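PDB 6GRL: beta-hydroxyacid dehydrogenase, 3-hydroxyisobutyrate dehydrogenase from Saccharomonospora xinjiangensis XJ-54, which probably binds NADP and acts as an S-selective imine reductase, reducing imines and supporting reductive amination. Local coordinates for residues E130-G138 / A179-L187. Numbering follows the deposited sequence.
Sequences EYLDGKIMG and AGLAAVEFL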
# COMPACT_ATOMS: atom_id res chain seq x y z
N GLU A 130 -19.08 -6.38 11.01
CA GLU A 130 -18.49 -5.24 10.33
C GLU A 130 -17.10 -5.62 9.81
O GLU A 130 -16.44 -6.52 10.33
CB GLU A 130 -18.41 -4.03 11.25
CG GLU A 130 -19.74 -3.35 11.50
CD GLU A 130 -19.69 -2.34 12.62
OE1 GLU A 130 -18.76 -2.42 13.45
OE2 GLU A 130 -20.57 -1.46 12.67
N TYR A 131 -16.66 -4.92 8.77
CA TYR A 131 -15.42 -5.28 8.10
C TYR A 131 -14.59 -4.04 7.79
O TYR A 131 -15.12 -3.06 7.25
CB TYR A 131 -15.70 -6.06 6.81
CG TYR A 131 -14.45 -6.47 6.06
CD1 TYR A 131 -13.72 -7.59 6.46
CD2 TYR A 131 -13.99 -5.75 4.97
CE1 TYR A 131 -12.58 -7.97 5.78
CE2 TYR A 131 -12.85 -6.12 4.29
CZ TYR A 131 -12.15 -7.23 4.70
OH TYR A 131 -11.01 -7.61 4.03
N LEU A 132 -13.31 -4.10 8.13
CA LEU A 132 -12.34 -3.09 7.72
C LEU A 132 -11.19 -3.79 7.03
O LEU A 132 -10.69 -4.81 7.53
CB LEU A 132 -11.83 -2.28 8.92
CG LEU A 132 -12.80 -1.30 9.57
CD1 LEU A 132 -12.23 -0.78 10.88
CD2 LEU A 132 -13.12 -0.15 8.63
N ASP A 133 -10.77 -3.26 5.89
CA ASP A 133 -9.60 -3.77 5.18
C ASP A 133 -8.43 -2.83 5.43
O ASP A 133 -8.57 -1.61 5.27
CB ASP A 133 -9.87 -3.90 3.69
CG ASP A 133 -8.91 -4.86 3.02
OD1 ASP A 133 -7.97 -4.39 2.35
OD2 ASP A 133 -9.10 -6.08 3.17
N GLY A 134 -7.30 -3.40 5.83
CA GLY A 134 -6.12 -2.61 6.11
C GLY A 134 -4.91 -3.12 5.35
O GLY A 134 -4.79 -4.31 5.06
N LYS A 135 -4.02 -2.19 5.02
CA LYS A 135 -2.76 -2.51 4.36
C LYS A 135 -1.63 -1.82 5.09
O LYS A 135 -1.73 -0.63 5.42
CB LYS A 135 -2.79 -2.09 2.88
CG LYS A 135 -3.84 -2.84 2.06
CD LYS A 135 -3.46 -4.31 1.89
CE LYS A 135 -4.61 -5.12 1.31
NZ LYS A 135 -5.58 -5.56 2.35
N ILE A 136 -0.55 -2.56 5.34
CA ILE A 136 0.54 -2.11 6.21
C ILE A 136 1.73 -1.69 5.36
O ILE A 136 2.14 -2.42 4.45
CB ILE A 136 0.94 -3.21 7.21
CG1 ILE A 136 -0.25 -3.59 8.09
CG2 ILE A 136 2.12 -2.75 8.06
CD1 ILE A 136 -0.03 -4.85 8.89
N MET A 137 2.29 -0.52 5.66
CA MET A 137 3.55 -0.06 5.10
C MET A 137 4.58 -0.06 6.22
O MET A 137 4.45 0.71 7.18
CB MET A 137 3.41 1.32 4.47
CG MET A 137 2.13 1.53 3.69
SD MET A 137 2.41 2.41 2.14
CE MET A 137 3.41 1.22 1.25
N GLY A 138 5.59 -0.92 6.11
CA GLY A 138 6.63 -1.02 7.11
C GLY A 138 6.93 -2.46 7.45
O GLY A 138 6.28 -3.39 7.00
N ALA A 179 -14.62 -0.85 0.34
CA ALA A 179 -13.73 -1.72 1.09
C ALA A 179 -12.42 -2.00 0.36
O ALA A 179 -11.43 -2.34 1.01
CB ALA A 179 -14.43 -3.04 1.41
N GLY A 180 -12.39 -1.85 -0.96
CA GLY A 180 -11.19 -2.10 -1.72
C GLY A 180 -10.22 -0.95 -1.84
O GLY A 180 -9.17 -1.10 -2.48
N LEU A 181 -10.52 0.21 -1.24
CA LEU A 181 -9.70 1.39 -1.47
C LEU A 181 -8.32 1.28 -0.84
O LEU A 181 -7.35 1.80 -1.40
CB LEU A 181 -10.41 2.64 -0.94
CG LEU A 181 -11.55 3.16 -1.82
CD1 LEU A 181 -12.27 4.32 -1.15
CD2 LEU A 181 -11.03 3.56 -3.19
N ALA A 182 -8.20 0.61 0.31
CA ALA A 182 -6.89 0.42 0.91
C ALA A 182 -6.01 -0.45 0.03
O ALA A 182 -4.80 -0.20 -0.10
CB ALA A 182 -7.02 -0.18 2.31
N ALA A 183 -6.60 -1.47 -0.60
CA ALA A 183 -5.85 -2.31 -1.53
C ALA A 183 -5.47 -1.53 -2.78
O ALA A 183 -4.38 -1.73 -3.33
CB ALA A 183 -6.67 -3.54 -1.89
N VAL A 184 -6.35 -0.64 -3.25
CA VAL A 184 -6.02 0.22 -4.38
C VAL A 184 -4.83 1.11 -4.03
O VAL A 184 -3.87 1.23 -4.81
CB VAL A 184 -7.23 1.07 -4.79
CG1 VAL A 184 -6.83 2.10 -5.84
CG2 VAL A 184 -8.34 0.19 -5.32
N GLU A 185 -4.87 1.73 -2.85
CA GLU A 185 -3.78 2.60 -2.42
C GLU A 185 -2.46 1.85 -2.36
O GLU A 185 -1.43 2.33 -2.85
CB GLU A 185 -4.12 3.21 -1.05
CG GLU A 185 -3.11 4.22 -0.55
CD GLU A 185 -3.30 5.59 -1.17
OE1 GLU A 185 -4.41 5.87 -1.67
OE2 GLU A 185 -2.34 6.40 -1.13
N PHE A 186 -2.48 0.64 -1.78
CA PHE A 186 -1.25 -0.13 -1.63
C PHE A 186 -0.66 -0.51 -2.98
O PHE A 186 0.51 -0.26 -3.26
CB PHE A 186 -1.52 -1.37 -0.78
CG PHE A 186 -0.28 -2.16 -0.45
CD1 PHE A 186 0.49 -1.84 0.66
CD2 PHE A 186 0.12 -3.23 -1.25
CE1 PHE A 186 1.62 -2.56 0.97
CE2 PHE A 186 1.25 -3.95 -0.94
CZ PHE A 186 2.01 -3.62 0.17
N LEU A 187 -1.48 -1.12 -3.85
CA LEU A 187 -0.97 -1.58 -5.14
C LEU A 187 -0.51 -0.42 -6.01
O LEU A 187 0.47 -0.54 -6.75
CB LEU A 187 -2.04 -2.40 -5.86
CG LEU A 187 -2.42 -3.74 -5.24
CD1 LEU A 187 -3.46 -4.45 -6.10
CD2 LEU A 187 -1.20 -4.63 -5.03
O HOH W 1 -8.78 -2.74 0.54
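The F186 ring meets K135 CB, the carbonyl oxygen of I136 and the methyl end of M137, all of which approach it obliquely; I136 O comes to 3.5 Å from F186 CE1. M137 and F186 run past one another in opposite senses, with M137 CE against F186 CE1. The second ring, that of Y131, receives the methyl of A179 at its edge, near the ring plane. Between the two rings the carboxylate of D133 is gripped from several directions. Y131 OH donates to the anti lone pair of OD2, while K135 NZ forms a salt bridge of 2.7 Å to D133 OD1 on its syn side, 31° out of the carboxylate plane. Bends at chi2 (-69°) and chi4 (-84°) fold the K135 chain back along its own strand, laying K135 CG 3.5 Å from A182 O and CE over the methyl of A183. The ammonium also donates to G134 O, from above that carbonyl's plane, and to T110 O. No direct hydrogen bond joins strand 130-137 to the start of helix 181-209; a water spans the gap, donating to D133 OD1 (2.6 Å) and to A179 O (2.7 Å) and accepting from A183 N (2.8 Å). Were K135 cut back to an alanine, D133 would probably lose its cationic mate and a gap would open beside A182 and A183. The contact thus illustrates how a Rossmann-type domain can be fastened to the long helix leading into the C-terminal domain: the buried carboxylate of D133 is probably balanced by K135 of the same strand, and a water carries the hydrogen bonding on from the carboxylate to the first turn of the helix.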